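Local coordinates for polycomb protein Sfmbt (Drosophila melanogaster, PDB 5J8Y), which probably helps bring the Polycomb complex PRC1 to Polycomb response elements as part of PhoRC, its SAM domain pairing with that of Scm, at residues Leu40-Ile48 / Leu60-Lys70. Sequence-based numbering, arbitrary orientation.
Sequences LLQLTKDDI and LKISDLIAQLK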
ATOM      1  N   LEU C  40     -15.000  -9.479   0.698  1.00 30.76           N
ATOM      2  CA  LEU C  40     -13.667  -9.167   1.127  1.00 31.16           C
ATOM      3  C   LEU C  40     -12.632  -9.996   0.377  1.00 31.26           C
ATOM      4  O   LEU C  40     -11.795  -9.489  -0.321  1.00 28.78           O
ATOM      5  CB  LEU C  40     -13.484  -9.459   2.593  1.00 29.78           C
ATOM      6  CG  LEU C  40     -12.176  -8.972   3.217  1.00 28.44           C
ATOM      7  CD1 LEU C  40     -11.972  -7.477   3.173  1.00 28.02           C
ATOM      8  CD2 LEU C  40     -11.989  -9.483   4.616  1.00 30.26           C
ATOM      9  N   LEU C  41     -12.759 -11.289   0.552  1.00 30.95           N
ATOM     10  CA  LEU C  41     -11.874 -12.263  -0.039  1.00 30.39           C
ATOM     11  C   LEU C  41     -11.883 -12.292  -1.545  1.00 30.66           C
ATOM     12  O   LEU C  41     -11.102 -12.971  -2.119  1.00 31.73           O
ATOM     13  CB  LEU C  41     -12.164 -13.631   0.497  1.00 30.47           C
ATOM     14  CG  LEU C  41     -12.322 -13.858   1.969  1.00 28.91           C
ATOM     15  CD1 LEU C  41     -12.645 -15.278   2.190  1.00 29.48           C
ATOM     16  CD2 LEU C  41     -11.106 -13.528   2.785  1.00 31.28           C
ATOM     17  N   GLN C  42     -12.777 -11.563  -2.173  1.00 31.28           N
ATOM     18  CA  GLN C  42     -12.881 -11.503  -3.603  1.00 32.09           C
ATOM     19  C   GLN C  42     -12.157 -10.323  -4.127  1.00 32.69           C
ATOM     20  O   GLN C  42     -11.779 -10.289  -5.253  1.00 32.48           O
ATOM     21  CB  GLN C  42     -14.350 -11.406  -4.041  1.00 34.93           C
ATOM     22  CG  GLN C  42     -15.110 -12.730  -4.049  1.00 39.85           C
ATOM     23  CD  GLN C  42     -16.587 -12.576  -4.412  1.00 45.01           C
ATOM     24  OE1 GLN C  42     -17.311 -11.787  -3.831  1.00 44.08           O
ATOM     25  NE2 GLN C  42     -17.029 -13.355  -5.369  1.00 50.98           N
ATOM     26  N   LEU C  43     -12.002  -9.321  -3.298  1.00 33.32           N
ATOM     27  CA  LEU C  43     -11.376  -8.089  -3.689  1.00 31.66           C
ATOM     28  C   LEU C  43     -10.002  -8.170  -4.379  1.00 30.44           C
ATOM     29  O   LEU C  43      -9.153  -8.818  -3.893  1.00 28.98           O
ATOM     30  CB  LEU C  43     -11.252  -7.162  -2.462  1.00 31.81           C
ATOM     31  CG  LEU C  43     -12.512  -6.499  -1.942  1.00 33.68           C
ATOM     32  CD1 LEU C  43     -12.351  -5.591  -0.773  1.00 32.62           C
ATOM     33  CD2 LEU C  43     -13.182  -5.772  -3.074  1.00 35.69           C
ATOM     34  N   THR C  44      -9.841  -7.500  -5.511  1.00 30.46           N
ATOM     35  CA  THR C  44      -8.537  -7.295  -6.130  1.00 31.29           C
ATOM     36  C   THR C  44      -8.037  -5.915  -5.725  1.00 32.44           C
ATOM     37  O   THR C  44      -8.758  -5.157  -5.073  1.00 32.25           O
ATOM     38  CB  THR C  44      -8.596  -7.385  -7.667  1.00 31.57           C
ATOM     39  OG1 THR C  44      -9.323  -6.265  -8.186  1.00 31.14           O
ATOM     40  CG2 THR C  44      -9.266  -8.675  -8.112  1.00 33.20           C
ATOM     41  N   LYS C  45      -6.812  -5.583  -6.111  1.00 31.02           N
ATOM     42  CA  LYS C  45      -6.286  -4.250  -5.855  1.00 32.77           C
ATOM     43  C   LYS C  45      -7.070  -3.220  -6.662  1.00 32.62           C
ATOM     44  O   LYS C  45      -7.385  -2.142  -6.160  1.00 32.16           O
ATOM     45  CB  LYS C  45      -4.800  -4.175  -6.195  1.00 32.96           C
ATOM     46  CG  LYS C  45      -3.917  -5.021  -5.295  1.00 31.53           C
ATOM     47  CD  LYS C  45      -2.479  -5.013  -5.789  1.00 35.52           C
ATOM     48  CE  LYS C  45      -1.750  -6.298  -5.430  1.00 35.95           C
ATOM     49  NZ  LYS C  45      -1.354  -6.349  -3.996  1.00 36.52           N
ATOM     50  N   ASP C  46      -7.388  -3.562  -7.908  1.00 31.50           N
ATOM     51  CA  ASP C  46      -8.177  -2.688  -8.773  1.00 33.12           C
ATOM     52  C   ASP C  46      -9.487  -2.288  -8.094  1.00 33.78           C
ATOM     53  O   ASP C  46      -9.981  -1.176  -8.285  1.00 32.58           O
ATOM     54  CB  ASP C  46      -8.470  -3.374 -10.113  1.00 33.35           C
ATOM     55  CG  ASP C  46      -7.252  -3.439 -11.024  1.00 38.10           C
ATOM     56  OD1 ASP C  46      -6.427  -2.504 -11.004  1.00 35.45           O
ATOM     57  OD2 ASP C  46      -7.123  -4.432 -11.772  1.00 41.47           O
ATOM     58  N   ASP C  47     -10.038  -3.204  -7.301  1.00 31.96           N
ATOM     59  CA  ASP C  47     -11.265  -2.951  -6.550  1.00 32.32           C
ATOM     60  C   ASP C  47     -10.982  -2.118  -5.304  1.00 31.91           C
ATOM     61  O   ASP C  47     -11.757  -1.236  -4.938  1.00 33.60           O
ATOM     62  CB  ASP C  47     -11.925  -4.271  -6.139  1.00 33.44           C
ATOM     63  CG  ASP C  47     -12.183  -5.189  -7.317  1.00 33.21           C
ATOM     64  OD1 ASP C  47     -12.570  -4.690  -8.394  1.00 34.28           O
ATOM     65  OD2 ASP C  47     -12.001  -6.416  -7.163  1.00 34.41           O
ATOM     66  N   ILE C  48      -9.864  -2.419  -4.656  1.00 32.22           N
ATOM     67  CA  ILE C  48      -9.493  -1.783  -3.399  1.00 31.35           C
ATOM     68  C   ILE C  48      -9.110  -0.314  -3.593  1.00 30.91           C
ATOM     69  O   ILE C  48      -9.263   0.492  -2.676  1.00 31.56           O
ATOM     70  CB  ILE C  48      -8.329  -2.560  -2.730  1.00 29.97           C
ATOM     71  CG1 ILE C  48      -8.860  -3.874  -2.151  1.00 29.53           C
ATOM     72  CG2 ILE C  48      -7.659  -1.746  -1.623  1.00 29.21           C
ATOM     73  CD1 ILE C  48      -7.788  -4.880  -1.794  1.00 28.76           C
ATOM     74  N   LEU C  60      -2.390  -0.910  -0.813  1.00 24.27           N
ATOM     75  CA  LEU C  60      -1.438  -1.970  -0.697  1.00 24.40           C
ATOM     76  C   LEU C  60      -1.453  -2.603   0.688  1.00 23.22           C
ATOM     77  O   LEU C  60      -1.317  -3.766   0.839  1.00 21.76           O
ATOM     78  CB  LEU C  60      -0.077  -1.507  -1.067  1.00 21.99           C
ATOM     79  CG  LEU C  60       0.264  -1.595  -2.545  1.00 27.44           C
ATOM     80  CD1 LEU C  60       1.489  -0.793  -2.823  1.00 22.47           C
ATOM     81  CD2 LEU C  60       0.371  -2.994  -3.132  1.00 28.63           C
ATOM     82  N   LYS C  61      -1.631  -1.780   1.680  1.00 22.99           N
ATOM     83  CA  LYS C  61      -1.668  -2.221   3.040  1.00 23.41           C
ATOM     84  C   LYS C  61      -2.861  -3.123   3.289  1.00 22.90           C
ATOM     85  O   LYS C  61      -2.740  -4.126   3.914  1.00 22.64           O
ATOM     86  CB  LYS C  61      -1.645  -1.058   3.993  1.00 22.95           C
ATOM     87  CG  LYS C  61      -0.265  -0.566   4.388  1.00 22.86           C
ATOM     88  CD  LYS C  61      -0.386   0.777   5.079  1.00 23.83           C
ATOM     89  CE  LYS C  61       0.897   1.396   5.511  1.00 24.84           C
ATOM     90  NZ  LYS C  61       0.672   2.744   5.986  1.00 23.92           N
ATOM     91  N   ILE C  62      -4.006  -2.747   2.755  1.00 22.94           N
ATOM     92  CA  ILE C  62      -5.230  -3.533   2.865  1.00 24.06           C
ATOM     93  C   ILE C  62      -5.115  -4.825   2.059  1.00 21.89           C
ATOM     94  O   ILE C  62      -5.532  -5.885   2.522  1.00 22.37           O
ATOM     95  CB  ILE C  62      -6.462  -2.723   2.390  1.00 24.91           C
ATOM     96  CG1 ILE C  62      -6.790  -1.608   3.390  1.00 25.49           C
ATOM     97  CG2 ILE C  62      -7.682  -3.623   2.199  1.00 26.11           C
ATOM     98  CD1 ILE C  62      -7.193  -2.087   4.774  1.00 29.08           C
ATOM     99  N   SER C  63      -4.559  -4.738   0.853  1.00 23.16           N
ATOM    100  CA  SER C  63      -4.349  -5.931   0.036  1.00 22.56           C
ATOM    101  C   SER C  63      -3.476  -6.930   0.788  1.00 22.07           C
ATOM    102  O   SER C  63      -3.762  -8.127   0.809  1.00 22.30           O
ATOM    103  CB  SER C  63      -3.706  -5.573  -1.303  1.00 27.16           C
ATOM    104  OG  SER C  63      -3.501  -6.734  -2.093  1.00 26.04           O
ATOM    105  N   ASP C  64      -2.418  -6.423   1.414  1.00 23.64           N
ATOM    106  CA  ASP C  64      -1.490  -7.259   2.170  1.00 24.28           C
ATOM    107  C   ASP C  64      -2.182  -7.918   3.355  1.00 21.59           C
ATOM    108  O   ASP C  64      -1.985  -9.102   3.629  1.00 21.03           O
ATOM    109  CB  ASP C  64      -0.306  -6.429   2.664  1.00 22.65           C
ATOM    110  CG  ASP C  64       0.733  -7.268   3.378  1.00 21.83           C
ATOM    111  OD1 ASP C  64       1.169  -8.290   2.803  1.00 24.55           O
ATOM    112  OD2 ASP C  64       1.108  -6.912   4.515  1.00 22.10           O
ATOM    113  N   LEU C  65      -2.988  -7.135   4.062  1.00 21.54           N
ATOM    114  CA  LEU C  65      -3.711  -7.622   5.227  1.00 21.68           C
ATOM    115  C   LEU C  65      -4.666  -8.756   4.854  1.00 17.75           C
ATOM    116  O   LEU C  65      -4.740  -9.768   5.554  1.00 25.43           O
ATOM    117  CB  LEU C  65      -4.474  -6.470   5.883  1.00 22.05           C
ATOM    118  CG  LEU C  65      -5.386  -6.811   7.058  1.00 23.16           C
ATOM    119  CD1 LEU C  65      -4.603  -7.443   8.200  1.00 23.52           C
ATOM    120  CD2 LEU C  65      -6.111  -5.559   7.524  1.00 23.30           C
ATOM    121  N   ILE C  66      -5.370  -8.616   3.751  1.00 18.55           N
ATOM    122  CA  ILE C  66      -6.302  -9.631   3.279  1.00 21.12           C
ATOM    123  C   ILE C  66      -5.521 -10.926   2.890  1.00 22.13           C
ATOM    124  O   ILE C  66      -5.881 -12.008   3.235  1.00 20.77           O
ATOM    125  CB  ILE C  66      -7.146  -9.140   2.094  1.00 20.88           C
ATOM    126  CG1 ILE C  66      -8.069  -8.012   2.469  1.00 22.09           C
ATOM    127  CG2 ILE C  66      -8.011 -10.229   1.554  1.00 21.33           C
ATOM    128  CD1 ILE C  66      -8.716  -7.343   1.300  1.00 23.50           C
ATOM    129  N   ALA C  67      -4.421 -10.727   2.163  1.00 21.42           N
ATOM    130  CA  ALA C  67      -3.556 -11.810   1.763  1.00 21.38           C
ATOM    131  C   ALA C  67      -3.104 -12.566   2.997  1.00 22.18           C
ATOM    132  O   ALA C  67      -3.100 -13.750   3.001  1.00 24.08           O
ATOM    133  CB  ALA C  67      -2.361 -11.307   0.966  1.00 21.16           C
ATOM    134  N   GLN C  68      -2.734 -11.847   4.042  1.00 22.32           N
ATOM    135  CA  GLN C  68      -2.292 -12.464   5.277  1.00 22.60           C
ATOM    136  C   GLN C  68      -3.455 -13.195   5.935  1.00 25.52           C
ATOM    137  O   GLN C  68      -3.292 -14.231   6.545  1.00 28.66           O
ATOM    138  CB  GLN C  68      -1.713 -11.432   6.232  1.00 25.63           C
ATOM    139  CG  GLN C  68      -0.973 -12.007   7.432  1.00 28.55           C
ATOM    140  CD  GLN C  68       0.403 -12.558   7.100  1.00 31.41           C
ATOM    141  OE1 GLN C  68       0.865 -12.480   5.969  1.00 29.68           O
ATOM    142  NE2 GLN C  68       1.062 -13.119   8.103  1.00 35.41           N
ATOM    143  N   LEU C  69      -4.638 -12.648   5.764  1.00 24.69           N
ATOM    144  CA  LEU C  69      -5.798 -13.228   6.324  1.00 24.41           C
ATOM    145  C   LEU C  69      -5.974 -14.586   5.706  1.00 28.31           C
ATOM    146  O   LEU C  69      -6.144 -15.537   6.361  1.00 28.67           O
ATOM    147  CB  LEU C  69      -7.023 -12.405   6.045  1.00 24.18           C
ATOM    148  CG  LEU C  69      -8.330 -13.033   6.528  1.00 28.68           C
ATOM    149  CD1 LEU C  69      -8.368 -13.303   8.014  1.00 27.60           C
ATOM    150  CD2 LEU C  69      -9.489 -12.201   6.066  1.00 28.12           C
ATOM    151  N   LYS C  70      -5.909 -14.616   4.401  1.00 29.47           N
ATOM    152  CA  LYS C  70      -6.066 -15.813   3.625  1.00 28.59           C
ATOM    153  C   LYS C  70      -5.060 -16.899   3.926  1.00 32.33           C
ATOM    154  O   LYS C  70      -5.301 -18.005   3.602  1.00 33.80           O
ATOM    155  CB  LYS C  70      -6.067 -15.480   2.161  1.00 25.30           C
ATOM    156  CG  LYS C  70      -7.296 -14.804   1.647  1.00 27.09           C
ATOM    157  CD  LYS C  70      -7.051 -14.198   0.298  1.00 27.28           C
ATOM    158  CE  LYS C  70      -8.286 -13.624  -0.316  1.00 28.48           C
ATOM    159  NZ  LYS C  70      -8.117 -13.111  -1.685  1.00 28.72           N
TER
HETATM  160  O   HOH W   1      -6.248  -8.018  -2.991  1.00 25.03           O
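Ser-63 OG is gripped from two sides. Lys-45 NZ donates a 2.9 Å hydrogen bond to it, and a water lies 3.2 Å from Ser-63 OG in a hydrogen bond and donates another to Leu-43 O. The lysine chain runs alongside the serine and bends at its last torsion (chi4 -76°), which turns NZ onto the hydroxyl; Lys-45 NZ also lies 3.9 Å from Leu-60 CD2. With an alanine here instead of Lys-45, Ser-63 OG would probably lose this donor and a gap would open beside Leu-60 CD2. Further along, Lys-70 stretches out past Leu-41, and its NZ bonds Leu-41 O at 3.0 Å from above the carbonyl plane. An apolar seam accompanies these bonds. Ile-48 CD1 and Ile-66 CD1 meet tip to tip at 4.1 Å, and Leu-40 CD1 sits 3.8 Å from the same Ile-66 methyl. Leu-69 CD2 fits against the CD2 methyls of both Leu-40 and Leu-41. Thr-44 and Asp-47 form a capping box at the start of helix 45-51. Phe-17 of helix 11-20 also packs on Leu-69, while Met-49 of the Scm chain packs on Lys-45. The long C-terminal helix 56-71 is thus packed against the preceding turn and short helix, as in the five-helix SAM domain fold.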